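Local coordinates for SAM-dependent O-methyltransferase (Leptospira interrogans, PDB 2HNK), which probably transfers a methyl group from S-adenosylmethionine to a hydroxyl oxygen of an acceptor substrate, and here holds the product S-adenosylhomocysteine, at residues G144-D149 with L171-L176; P24-K29 with W105-L110; A179-W184 with I221-S226; Y15-S20 with S45-Q50. All blocks are in the same frame, centred on the assembly; numbering follows the deposited sequence.

In the fold
Interactions 1 and 3 sit on the Rossmann-like sheet at the two ends of strand 175-180: the first joins its start to strand 148-153, the second joins its end to the antiparallel strand 225-230, and their centres are 22 Å apart. Interactions 2 and 4 pair helices, 17 Å apart between centres, and their segments alternate along the chain. Interactions 3 and 4 touch, with OD1 of D180 2.6 Å from OE1 of E48; these are like-charged groups, so a proton is probably shared between them. The bound S-adenosylhomocysteine lies about 6 Å from the side chain of D180 and about 10 Å from those of F27 and P46, while interaction 1 lies away from it.

Interaction 1: residues G144-D149 with L171-L176; sequences GPSSID and LKPGGL
G144 opens the 144-149 segment at positive phi, and its carbonyl O takes a 2.6 Å bond from OG of S147 in the carbonyl plane, which braces the turn before strand 148-153. S146, at the surface, sets its carbonyl O 3.3 Å from CG of K172, while its OG lies near O of L171 and CD of P173. The carbonyl O of S147 lies against CE of the same lysine, whose chain runs extended beyond CG along this backbone. I148 forms a parallel bridge with L171: its O accepts a nearly straight bond from N of K172 (2.9 Å, 173°), and the two side chains diverge. At D149 the side chain lies alongside that of K172, pointing the same way. OD1 of D149 offers its syn lone pair to NZ of K172 in a 2.9 Å salt bridge, and a water links that NZ to OD2 of D149. OD2 also accepts from the backbone N of K62 and R63, so both carboxylate oxygens are held and its charge would probably be stabilised. The backbone O of D149 receives N of L176 at 3.0 Å. Between the two backbone bonds, K172-G175 makes a type II turn; G175 lets O of D149 come within 3.3 Å of its CA. Helix 160-170 leads from strand 148-153 to strand 175-180, a beta-alpha-beta crossover characteristic of the Rossmann-like methyltransferase fold.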
loop_
_atom_site.group_PDB
_atom_site.type_symbol
_atom_site.label_atom_id
_atom_site.label_comp_id
_atom_site.label_asym_id
_atom_site.label_seq_id
_atom_site.Cartn_x
_atom_site.Cartn_y
_atom_site.Cartn_z
ATOM N N GLY C 144 8.756 7.845 -24.246
ATOM C CA GLY C 144 8.027 9.110 -24.319
ATOM C C GLY C 144 7.313 9.434 -23.022
ATOM O O GLY C 144 7.216 8.582 -22.137
ATOM N N PRO C 145 6.815 10.674 -22.890
ATOM C CA PRO C 145 6.071 11.045 -21.688
ATOM C C PRO C 145 4.780 10.247 -21.556
ATOM O O PRO C 145 4.325 9.652 -22.532
ATOM C CB PRO C 145 5.763 12.539 -21.893
ATOM C CG PRO C 145 5.986 12.809 -23.341
ATOM C CD PRO C 145 6.940 11.783 -23.854
ATOM N N SER C 146 4.220 10.234 -20.345
ATOM C CA SER C 146 2.987 9.508 -20.011
ATOM C C SER C 146 2.961 8.066 -20.494
ATOM O O SER C 146 1.961 7.608 -21.036
ATOM C CB SER C 146 1.761 10.262 -20.540
ATOM O OG SER C 146 1.489 11.381 -19.719
ATOM N N SER C 147 4.055 7.347 -20.300
ATOM C CA SER C 147 4.142 5.977 -20.806
ATOM C C SER C 147 4.281 4.906 -19.710
ATOM O O SER C 147 4.155 3.715 -19.990
ATOM C CB SER C 147 5.303 5.869 -21.803
ATOM O OG SER C 147 6.528 6.269 -21.212
ATOM N N ILE C 148 4.532 5.336 -18.472
ATOM C CA ILE C 148 4.865 4.413 -17.382
ATOM C C ILE C 148 3.743 4.280 -16.348
ATOM O O ILE C 148 3.099 5.263 -15.978
ATOM C CB ILE C 148 6.212 4.814 -16.698
ATOM C CG1 ILE C 148 7.312 5.042 -17.757
ATOM C CG2 ILE C 148 6.644 3.778 -15.662
ATOM C CD1 ILE C 148 7.663 3.810 -18.627
ATOM N N ASP C 149 3.519 3.055 -15.884
ATOM C CA ASP C 149 2.490 2.792 -14.877
ATOM C C ASP C 149 2.981 3.038 -13.460
ATOM O O ASP C 149 2.264 3.613 -12.632
ATOM C CB ASP C 149 2.004 1.349 -14.989
ATOM C CG ASP C 149 1.347 1.064 -16.314
ATOM O OD1 ASP C 149 0.615 1.935 -16.804
ATOM O OD2 ASP C 149 1.549 -0.033 -16.852
ATOM N N LEU C 171 5.386 9.186 -15.979
ATOM C CA LEU C 171 4.195 8.524 -15.442
ATOM C C LEU C 171 2.920 8.941 -16.163
ATOM O O LEU C 171 2.716 10.124 -16.427
ATOM C CB LEU C 171 4.021 8.811 -13.944
ATOM C CG LEU C 171 4.756 8.013 -12.874
ATOM C CD1 LEU C 171 4.397 8.582 -11.502
ATOM C CD2 LEU C 171 4.422 6.517 -12.934
ATOM N N LYS C 172 2.065 7.961 -16.452
ATOM C CA LYS C 172 0.702 8.218 -16.908
ATOM C C LYS C 172 -0.102 8.857 -15.778
ATOM O O LYS C 172 0.194 8.621 -14.599
ATOM C CB LYS C 172 0.018 6.911 -17.309
ATOM C CG LYS C 172 0.706 6.110 -18.414
ATOM C CD LYS C 172 -0.129 4.878 -18.711
ATOM C CE LYS C 172 0.647 3.842 -19.471
ATOM N NZ LYS C 172 -0.174 2.610 -19.517
ATOM N N PRO C 173 -1.125 9.670 -16.116
ATOM C CA PRO C 173 -2.035 10.123 -15.063
ATOM C C PRO C 173 -2.602 8.917 -14.318
ATOM O O PRO C 173 -2.880 7.890 -14.934
ATOM C CB PRO C 173 -3.131 10.856 -15.848
ATOM C CG PRO C 173 -2.403 11.381 -17.068
ATOM C CD PRO C 173 -1.494 10.235 -17.432
ATOM N N GLY C 174 -2.719 9.021 -13.000
ATOM C CA GLY C 174 -3.130 7.876 -12.191
ATOM C C GLY C 174 -2.006 6.910 -11.840
ATOM O O GLY C 174 -2.200 6.009 -11.024
ATOM N N GLY C 175 -0.833 7.101 -12.447
ATOM C CA GLY C 175 0.341 6.274 -12.167
ATOM C C GLY C 175 0.924 6.466 -10.771
ATOM O O GLY C 175 0.623 7.451 -10.089
ATOM N N LEU C 176 1.777 5.527 -10.363
ATOM C CA LEU C 176 2.297 5.470 -9.005
ATOM C C LEU C 176 3.824 5.562 -8.927
ATOM O O LEU C 176 4.548 4.840 -9.620
ATOM C CB LEU C 176 1.818 4.179 -8.309
ATOM C CG LEU C 176 2.206 3.904 -6.844
ATOM C CD1 LEU C 176 1.649 4.956 -5.887
ATOM C CD2 LEU C 176 1.756 2.511 -6.420
HETATM O O HOH W 1 1.118 0.164 -19.592
#

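Interaction 2: residues P24-K29 with W105-L110; sequences PDSFLK and WKENGL
Three polar bonds carry this surface contact, all centred on S26 and E107. OG of S26, anti to the backbone N (chi1 179°), donates to OE1 of E107 at 2.8 Å, meeting it from above the carboxylate plane. The same OG accepts from ND2 of N108 at 2.9 Å along a bent path (136°), so this hydroxyl is both donor and acceptor. The second carboxylate oxygen of E107, OE2, uses its syn lone pair for a 2.8 Å salt bridge to NZ of K29. That lysine chain runs extended and bends at its last torsion, crossing the glutamate at about a right angle. OD1 of N108 comes up to the edge of the F27 ring, 3.6 Å from CE1, with amide and ring planes almost perpendicular (89°). Further out, CG of P24 lies over one face of that ring, toward its rim, and ND2 of N108 also donates to O of Y104, which fixes the turn of the amide. G109 ends helix 95-107 in a Schellman motif, with E107 its last helical residue and N108 just beyond. F27 and N108 both rest on L76 of helix 73-81, so the start of helix 25-35 and the end of helix 95-107 meet beside that third helix.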
loop_
_atom_site.group_PDB
_atom_site.type_symbol
_atom_site.label_atom_id
_atom_site.label_comp_id
_atom_site.label_asym_id
_atom_site.label_seq_id
_atom_site.Cartn_x
_atom_site.Cartn_y
_atom_site.Cartn_z
ATOM N N PRO C 24 10.395 -17.459 -1.853
ATOM C CA PRO C 24 11.110 -18.488 -2.617
ATOM C C PRO C 24 12.562 -18.615 -2.162
ATOM O O PRO C 24 13.187 -17.617 -1.794
ATOM C CB PRO C 24 11.051 -17.964 -4.057
ATOM C CG PRO C 24 9.870 -17.072 -4.085
ATOM C CD PRO C 24 9.838 -16.419 -2.734
ATOM N N ASP C 25 13.074 -19.842 -2.173
ATOM C CA ASP C 25 14.433 -20.144 -1.733
ATOM C C ASP C 25 15.482 -19.349 -2.491
ATOM O O ASP C 25 16.516 -19.001 -1.925
ATOM C CB ASP C 25 14.721 -21.640 -1.876
ATOM C CG ASP C 25 13.806 -22.504 -1.017
ATOM O OD1 ASP C 25 13.157 -21.977 -0.087
ATOM O OD2 ASP C 25 13.742 -23.728 -1.267
ATOM N N SER C 26 15.218 -19.073 -3.764
ATOM C CA SER C 26 16.111 -18.258 -4.582
ATOM C C SER C 26 16.196 -16.819 -4.074
ATOM O O SER C 26 17.275 -16.237 -4.074
ATOM C CB SER C 26 15.682 -18.277 -6.048
ATOM O OG SER C 26 16.535 -17.471 -6.837
ATOM N N PHE C 27 15.063 -16.255 -3.646
ATOM C CA PHE C 27 15.017 -14.901 -3.070
ATOM C C PHE C 27 15.827 -14.828 -1.771
ATOM O O PHE C 27 16.598 -13.890 -1.560
ATOM C CB PHE C 27 13.574 -14.483 -2.774
ATOM C CG PHE C 27 12.757 -14.110 -3.989
ATOM C CD1 PHE C 27 12.799 -14.870 -5.164
ATOM C CD2 PHE C 27 11.886 -13.023 -3.929
ATOM C CE1 PHE C 27 12.016 -14.529 -6.266
ATOM C CE2 PHE C 27 11.090 -12.677 -5.028
ATOM C CZ PHE C 27 11.157 -13.431 -6.198
ATOM N N LEU C 28 15.630 -15.819 -0.902
ATOM C CA LEU C 28 16.388 -15.940 0.344
ATOM C C LEU C 28 17.879 -16.051 0.055
ATOM O O LEU C 28 18.697 -15.394 0.703
ATOM C CB LEU C 28 15.921 -17.167 1.138
ATOM C CG LEU C 28 16.714 -17.587 2.379
ATOM C CD1 LEU C 28 16.737 -16.487 3.422
ATOM C CD2 LEU C 28 16.150 -18.883 2.967
ATOM N N LYS C 29 18.208 -16.886 -0.930
ATOM C CA LYS C 29 19.571 -17.070 -1.431
ATOM C C LYS C 29 20.214 -15.720 -1.767
ATOM O O LYS C 29 21.337 -15.444 -1.337
ATOM C CB LYS C 29 19.533 -18.000 -2.653
ATOM C CG LYS C 29 20.859 -18.486 -3.210
ATOM C CD LYS C 29 20.580 -19.421 -4.395
ATOM C CE LYS C 29 21.838 -20.001 -4.998
ATOM N NZ LYS C 29 22.483 -19.064 -5.947
ATOM N N TRP C 105 17.503 -13.138 -11.679
ATOM C CA TRP C 105 16.473 -13.077 -12.715
ATOM C C TRP C 105 16.429 -14.397 -13.511
ATOM O O TRP C 105 15.348 -14.955 -13.753
ATOM C CB TRP C 105 16.721 -11.915 -13.681
ATOM C CG TRP C 105 16.775 -10.547 -13.063
ATOM C CD1 TRP C 105 16.236 -10.152 -11.864
ATOM C CD2 TRP C 105 17.360 -9.372 -13.644
ATOM N NE1 TRP C 105 16.463 -8.814 -11.661
ATOM C CE2 TRP C 105 17.148 -8.308 -12.734
ATOM C CE3 TRP C 105 18.044 -9.116 -14.842
ATOM C CZ2 TRP C 105 17.608 -7.005 -12.979
ATOM C CZ3 TRP C 105 18.505 -7.821 -15.087
ATOM C CH2 TRP C 105 18.279 -6.779 -14.159
ATOM N N LYS C 106 17.613 -14.883 -13.902
ATOM C CA LYS C 106 17.736 -16.130 -14.657
ATOM C C LYS C 106 17.308 -17.336 -13.834
ATOM O O LYS C 106 16.579 -18.193 -14.336
ATOM C CB LYS C 106 19.160 -16.322 -15.187
ATOM C CG LYS C 106 19.287 -17.396 -16.269
ATOM C CD LYS C 106 20.713 -17.482 -16.823
ATOM C CE LYS C 106 21.103 -16.261 -17.678
ATOM N NZ LYS C 106 20.318 -16.159 -18.948
ATOM N N GLU C 107 17.756 -17.395 -12.579
ATOM C CA GLU C 107 17.343 -18.447 -11.635
ATOM C C GLU C 107 15.825 -18.557 -11.525
ATOM O O GLU C 107 15.282 -19.644 -11.345
ATOM C CB GLU C 107 17.918 -18.193 -10.239
ATOM C CG GLU C 107 19.333 -18.718 -10.029
ATOM C CD GLU C 107 19.741 -18.784 -8.549
ATOM O OE1 GLU C 107 18.844 -18.815 -7.673
ATOM O OE2 GLU C 107 20.960 -18.815 -8.262
ATOM N N ASN C 108 15.147 -17.424 -11.642
ATOM C CA ASN C 108 13.710 -17.371 -11.461
ATOM C C ASN C 108 12.936 -17.305 -12.774
ATOM O O ASN C 108 11.714 -17.167 -12.765
ATOM C CB ASN C 108 13.353 -16.210 -10.527
ATOM C CG ASN C 108 13.818 -16.456 -9.102
ATOM O OD1 ASN C 108 13.174 -17.177 -8.346
ATOM N ND2 ASN C 108 14.944 -15.870 -8.736
ATOM N N GLY C 109 13.661 -17.405 -13.892
ATOM C CA GLY C 109 13.069 -17.444 -15.231
ATOM C C GLY C 109 12.296 -16.192 -15.607
ATOM O O GLY C 109 11.288 -16.277 -16.313
ATOM N N LEU C 110 12.780 -15.037 -15.152
ATOM C CA LEU C 110 12.056 -13.767 -15.284
ATOM C C LEU C 110 12.677 -12.773 -16.270
ATOM O O LEU C 110 12.136 -11.682 -16.474
ATOM C CB LEU C 110 11.920 -13.091 -13.906
ATOM C CG LEU C 110 11.075 -13.818 -12.850
ATOM C CD1 LEU C 110 11.415 -13.321 -11.449
ATOM C CD2 LEU C 110 9.584 -13.675 -13.144
#

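Interaction 3: residues A179-W184 with I221-S226; sequences ADNVLW and IADGVS
O of G224 is held by two bonds, one donated by a water at 2.7 Å and a weak one from N of V182. The same water donates to OD1 of D180 and accepts from N of D223, tying this corner together. The D223 carboxylate is gripped at both oxygens: OD2 accepts a nearly straight bond from ND2 of N181 (2.9 Å, 173°), and OD1 takes the backbone N of D185. OD2 uses its anti lone pair and lies in the amide plane of N181, though amide and carboxylate are turned 65° apart. It also reaches the edge of the W184 ring, 3.6 Å from CE3. OD1 of N181 accepts from NZ of K157.

The backbone O of D223 takes N of L183 at 3.0 Å. G224 closes a type II' turn begun at I221 and brings its CA within 3.8 Å of CG and CD1 of L183, while CG2 of V182 packs 3.3 Å from C of G224. A179 and S226 form an antiparallel hydrogen-bonded pair, N of A179 to O of S226 at 2.9 Å. D180, about 6 Å from the bound S-adenosylhomocysteine, stands close to the carboxylates of D154 and E48, an acidic cluster that, with N181, recalls the metal site of related O-methyltransferases. Strand 175-180 thus pairs with strand 225-230; F204 of helix 196-210 packs on A179, F51 of helix 46-59 touches V225, and I6 of the second subunit reaches L183 and D223.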
loop_
_atom_site.group_PDB
_atom_site.type_symbol
_atom_site.label_atom_id
_atom_site.label_comp_id
_atom_site.label_asym_id
_atom_site.label_seq_id
_atom_site.Cartn_x
_atom_site.Cartn_y
_atom_site.Cartn_z
ATOM N N ALA C 179 8.550 5.518 -3.503
ATOM C CA ALA C 179 9.851 6.062 -3.139
ATOM C C ALA C 179 10.407 5.431 -1.869
ATOM O O ALA C 179 9.758 5.434 -0.820
ATOM C CB ALA C 179 9.783 7.592 -3.015
ATOM N N ASP C 180 11.611 4.893 -1.980
ATOM C CA ASP C 180 12.289 4.224 -0.873
ATOM C C ASP C 180 13.159 5.179 -0.034
ATOM O O ASP C 180 13.612 6.210 -0.533
ATOM C CB ASP C 180 13.150 3.074 -1.420
ATOM C CG ASP C 180 13.381 1.976 -0.392
ATOM O OD1 ASP C 180 12.401 1.604 0.298
ATOM O OD2 ASP C 180 14.540 1.493 -0.271
ATOM N N ASN C 181 13.389 4.816 1.236
ATOM C CA ASN C 181 14.325 5.528 2.133
ATOM C C ASN C 181 13.919 6.950 2.524
ATOM O O ASN C 181 14.770 7.758 2.907
ATOM C CB ASN C 181 15.752 5.556 1.548
ATOM C CG ASN C 181 16.379 4.179 1.445
ATOM O OD1 ASN C 181 16.545 3.639 0.349
ATOM N ND2 ASN C 181 16.729 3.604 2.581
ATOM N N VAL C 182 12.625 7.240 2.460
ATOM C CA VAL C 182 12.123 8.599 2.671
ATOM C C VAL C 182 12.269 9.098 4.115
ATOM O O VAL C 182 12.105 10.286 4.384
ATOM C CB VAL C 182 10.658 8.789 2.146
ATOM C CG1 VAL C 182 10.608 8.694 0.610
ATOM C CG2 VAL C 182 9.682 7.800 2.793
ATOM N N LEU C 183 12.598 8.196 5.034
ATOM C CA LEU C 183 12.837 8.588 6.428
ATOM C C LEU C 183 14.330 8.622 6.780
ATOM O O LEU C 183 14.712 9.197 7.792
ATOM C CB LEU C 183 12.038 7.709 7.395
ATOM C CG LEU C 183 10.511 7.883 7.303
ATOM C CD1 LEU C 183 9.791 6.927 8.228
ATOM C CD2 LEU C 183 10.087 9.327 7.584
ATOM N N TRP C 184 15.152 8.010 5.926
ATOM C CA TRP C 184 16.614 8.032 6.049
ATOM C C TRP C 184 17.083 7.828 7.494
ATOM O O TRP C 184 17.717 8.703 8.096
ATOM C CB TRP C 184 17.166 9.323 5.439
ATOM C CG TRP C 184 18.544 9.237 4.837
ATOM C CD1 TRP C 184 19.515 10.197 4.906
ATOM C CD2 TRP C 184 19.104 8.163 4.061
ATOM N NE1 TRP C 184 20.637 9.791 4.239
ATOM C CE2 TRP C 184 20.416 8.549 3.707
ATOM C CE3 TRP C 184 18.627 6.913 3.634
ATOM C CZ2 TRP C 184 21.266 7.726 2.945
ATOM C CZ3 TRP C 184 19.467 6.097 2.877
ATOM C CH2 TRP C 184 20.772 6.511 2.538
ATOM N N ILE C 221 7.062 1.711 6.756
ATOM C CA ILE C 221 7.598 0.378 6.546
ATOM C C ILE C 221 9.062 0.515 6.109
ATOM O O ILE C 221 9.417 1.459 5.386
ATOM C CB ILE C 221 6.732 -0.459 5.542
ATOM C CG1 ILE C 221 7.198 -1.923 5.502
ATOM C CG2 ILE C 221 6.725 0.173 4.148
ATOM C CD1 ILE C 221 6.386 -2.815 4.570
ATOM N N ALA C 222 9.902 -0.409 6.565
ATOM C CA ALA C 222 11.344 -0.372 6.303
ATOM C C ALA C 222 11.943 0.974 6.742
ATOM O O ALA C 222 11.827 1.339 7.909
ATOM C CB ALA C 222 11.643 -0.684 4.843
ATOM N N ASP C 223 12.557 1.706 5.815
ATOM C CA ASP C 223 13.161 3.008 6.112
ATOM C C ASP C 223 12.274 4.165 5.626
ATOM O O ASP C 223 12.768 5.244 5.263
ATOM C CB ASP C 223 14.555 3.079 5.472
ATOM C CG ASP C 223 15.373 4.270 5.955
ATOM O OD1 ASP C 223 15.295 4.626 7.152
ATOM O OD2 ASP C 223 16.088 4.850 5.121
ATOM N N GLY C 224 10.959 3.930 5.630
ATOM C CA GLY C 224 9.981 4.862 5.079
ATOM C C GLY C 224 9.750 4.561 3.612
ATOM O O GLY C 224 10.698 4.430 2.838
ATOM N N VAL C 225 8.484 4.415 3.232
ATOM C CA VAL C 225 8.124 4.224 1.826
ATOM C C VAL C 225 6.963 5.155 1.480
ATOM O O VAL C 225 5.881 5.057 2.076
ATOM C CB VAL C 225 7.753 2.750 1.499
ATOM C CG1 VAL C 225 7.421 2.610 0.029
ATOM C CG2 VAL C 225 8.890 1.785 1.865
ATOM N N SER C 226 7.198 6.064 0.535
ATOM C CA SER C 226 6.169 6.990 0.093
ATOM C C SER C 226 5.442 6.458 -1.105
ATOM O O SER C 226 6.058 6.048 -2.088
ATOM C CB SER C 226 6.744 8.367 -0.235
ATOM O OG SER C 226 6.906 9.116 0.946
HETATM O O HOH W 2 12.439 2.310 2.889
#

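Interaction 4: residues Y15-S20 with S45-Q50; sequences YIFRNS and SPEEGQ
The F17 ring stands edge-on to helix 46-59, with E47 and P46 both at its rim. CG of F17 is anti to the backbone N (chi1 -177°), which carries the ring across to its partners. OE1 of E47 lies in the ring plane, 3.3 Å from CD1 and 3.4 Å from CB of F17, so the acidic oxygen faces the weakly positive C-H edge. The two side chains cross at about a right angle, carboxylate and ring planes 51° apart. A bend at chi2 (83°) in E47 brings OE1 round to the phenyl. Farther along the ring, CE1 of F17 meets CG of P46 at 4.0 Å, again crossing at about a right angle. CG of Q50 reaches the backbone O of S20.

The end of helix 10-18 is tied by side-chain bonds to its own backbone. OG of S20 bonds to O of I16 at 2.7 Å, from above the carbonyl plane; ND2 of N19 donates to O of Y15 and sits 3.3 Å over the centre of the Y15 ring. Helix 46-59 starts at an N-cap, OG of S45 accepting from N of E48. The N-terminal helix 10-18 thus packs on helix 46-59 of the Rossmann-like domain, and both bond to the second subunit, OH of Y15 with ND2 of its N205 and NE2 of Q50 with O of its V216, making this contact part of the dimer interface.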
loop_
_atom_site.group_PDB
_atom_site.type_symbol
_atom_site.label_atom_id
_atom_site.label_comp_id
_atom_site.label_asym_id
_atom_site.label_seq_id
_atom_site.Cartn_x
_atom_site.Cartn_y
_atom_site.Cartn_z
ATOM N N TYR C 15 6.771 -12.494 14.154
ATOM C CA TYR C 15 5.366 -12.810 13.928
ATOM C C TYR C 15 4.907 -12.317 12.540
ATOM O O TYR C 15 4.302 -13.077 11.781
ATOM C CB TYR C 15 4.473 -12.230 15.040
ATOM C CG TYR C 15 3.005 -12.476 14.785
ATOM C CD1 TYR C 15 2.360 -13.586 15.341
ATOM C CD2 TYR C 15 2.266 -11.624 13.957
ATOM C CE1 TYR C 15 1.029 -13.828 15.098
ATOM C CE2 TYR C 15 0.935 -11.859 13.705
ATOM C CZ TYR C 15 0.316 -12.964 14.279
ATOM O OH TYR C 15 -1.011 -13.211 14.041
ATOM N N ILE C 16 5.206 -11.054 12.227
ATOM C CA ILE C 16 4.876 -10.458 10.920
ATOM C C ILE C 16 5.431 -11.303 9.765
ATOM O O ILE C 16 4.688 -11.702 8.867
ATOM C CB ILE C 16 5.361 -8.984 10.800
ATOM C CG1 ILE C 16 4.597 -8.084 11.780
ATOM C CG2 ILE C 16 5.174 -8.478 9.386
ATOM C CD1 ILE C 16 5.220 -6.710 12.004
ATOM N N PHE C 17 6.734 -11.577 9.818
ATOM C CA PHE C 17 7.412 -12.450 8.866
ATOM C C PHE C 17 6.674 -13.784 8.701
ATOM O O PHE C 17 6.319 -14.164 7.592
ATOM C CB PHE C 17 8.863 -12.681 9.315
ATOM C CG PHE C 17 9.677 -13.505 8.357
ATOM C CD1 PHE C 17 10.199 -12.941 7.198
ATOM C CD2 PHE C 17 9.937 -14.843 8.619
ATOM C CE1 PHE C 17 10.956 -13.698 6.305
ATOM C CE2 PHE C 17 10.697 -15.617 7.731
ATOM C CZ PHE C 17 11.200 -15.042 6.569
ATOM N N ARG C 18 6.429 -14.474 9.810
ATOM C CA ARG C 18 5.822 -15.802 9.785
ATOM C C ARG C 18 4.373 -15.813 9.300
ATOM O O ARG C 18 3.853 -16.859 8.935
ATOM C CB ARG C 18 5.917 -16.454 11.160
ATOM C CG ARG C 18 7.300 -16.956 11.504
ATOM C CD ARG C 18 7.283 -17.705 12.828
ATOM N NE ARG C 18 8.636 -17.909 13.348
ATOM C CZ ARG C 18 8.964 -17.873 14.638
ATOM N NH1 ARG C 18 8.041 -17.623 15.567
ATOM N NH2 ARG C 18 10.228 -18.063 15.000
ATOM N N ASN C 19 3.740 -14.645 9.290
ATOM C CA ASN C 19 2.344 -14.510 8.899
ATOM C C ASN C 19 2.091 -13.699 7.637
ATOM O O ASN C 19 0.944 -13.368 7.347
ATOM C CB ASN C 19 1.541 -13.916 10.052
ATOM C CG ASN C 19 1.292 -14.912 11.141
ATOM O OD1 ASN C 19 0.312 -15.652 11.105
ATOM N ND2 ASN C 19 2.189 -14.954 12.117
ATOM N N SER C 20 3.140 -13.375 6.885
ATOM C CA SER C 20 2.958 -12.593 5.659
ATOM C C SER C 20 3.949 -12.940 4.559
ATOM O O SER C 20 3.664 -12.740 3.379
ATOM C CB SER C 20 3.009 -11.092 5.951
ATOM O OG SER C 20 4.299 -10.707 6.399
ATOM N N SER C 45 13.905 -5.321 2.866
ATOM C CA SER C 45 13.416 -6.490 3.591
ATOM C C SER C 45 12.490 -7.319 2.686
ATOM O O SER C 45 11.945 -6.789 1.708
ATOM C CB SER C 45 12.652 -6.037 4.838
ATOM O OG SER C 45 11.732 -5.004 4.520
ATOM N N PRO C 46 12.329 -8.621 2.986
ATOM C CA PRO C 46 11.334 -9.426 2.269
ATOM C C PRO C 46 9.884 -8.958 2.491
ATOM O O PRO C 46 9.050 -9.122 1.608
ATOM C CB PRO C 46 11.557 -10.842 2.812
ATOM C CG PRO C 46 12.302 -10.671 4.069
ATOM C CD PRO C 46 13.093 -9.423 3.957
ATOM N N GLU C 47 9.610 -8.388 3.661
ATOM C CA GLU C 47 8.349 -7.715 3.953
ATOM C C GLU C 47 8.108 -6.562 2.981
ATOM O O GLU C 47 7.034 -6.449 2.398
ATOM C CB GLU C 47 8.333 -7.182 5.393
ATOM C CG GLU C 47 8.276 -8.236 6.507
ATOM C CD GLU C 47 9.635 -8.827 6.868
ATOM O OE1 GLU C 47 9.669 -9.712 7.755
ATOM O OE2 GLU C 47 10.663 -8.420 6.274
ATOM N N GLU C 48 9.103 -5.694 2.817
ATOM C CA GLU C 48 8.974 -4.616 1.851
ATOM C C GLU C 48 8.790 -5.169 0.436
ATOM O O GLU C 48 7.975 -4.658 -0.323
ATOM C CB GLU C 48 10.147 -3.642 1.903
ATOM C CG GLU C 48 10.059 -2.610 0.790
ATOM C CD GLU C 48 11.078 -1.506 0.875
ATOM O OE1 GLU C 48 10.930 -0.554 0.100
ATOM O OE2 GLU C 48 12.007 -1.570 1.703
ATOM N N GLY C 49 9.541 -6.218 0.109
ATOM C CA GLY C 49 9.366 -6.951 -1.142
ATOM C C GLY C 49 7.918 -7.325 -1.418
ATOM O O GLY C 49 7.391 -7.039 -2.497
ATOM N N GLN C 50 7.275 -7.928 -0.419
ATOM C CA GLN C 50 5.872 -8.343 -0.504
ATOM C C GLN C 50 4.914 -7.168 -0.665
ATOM O O GLN C 50 3.886 -7.273 -1.357
ATOM C CB GLN C 50 5.475 -9.185 0.715
ATOM C CG GLN C 50 5.593 -10.670 0.503
ATOM C CD GLN C 50 4.705 -11.161 -0.615
ATOM O OE1 GLN C 50 5.193 -11.483 -1.698
ATOM N NE2 GLN C 50 3.393 -11.201 -0.375
#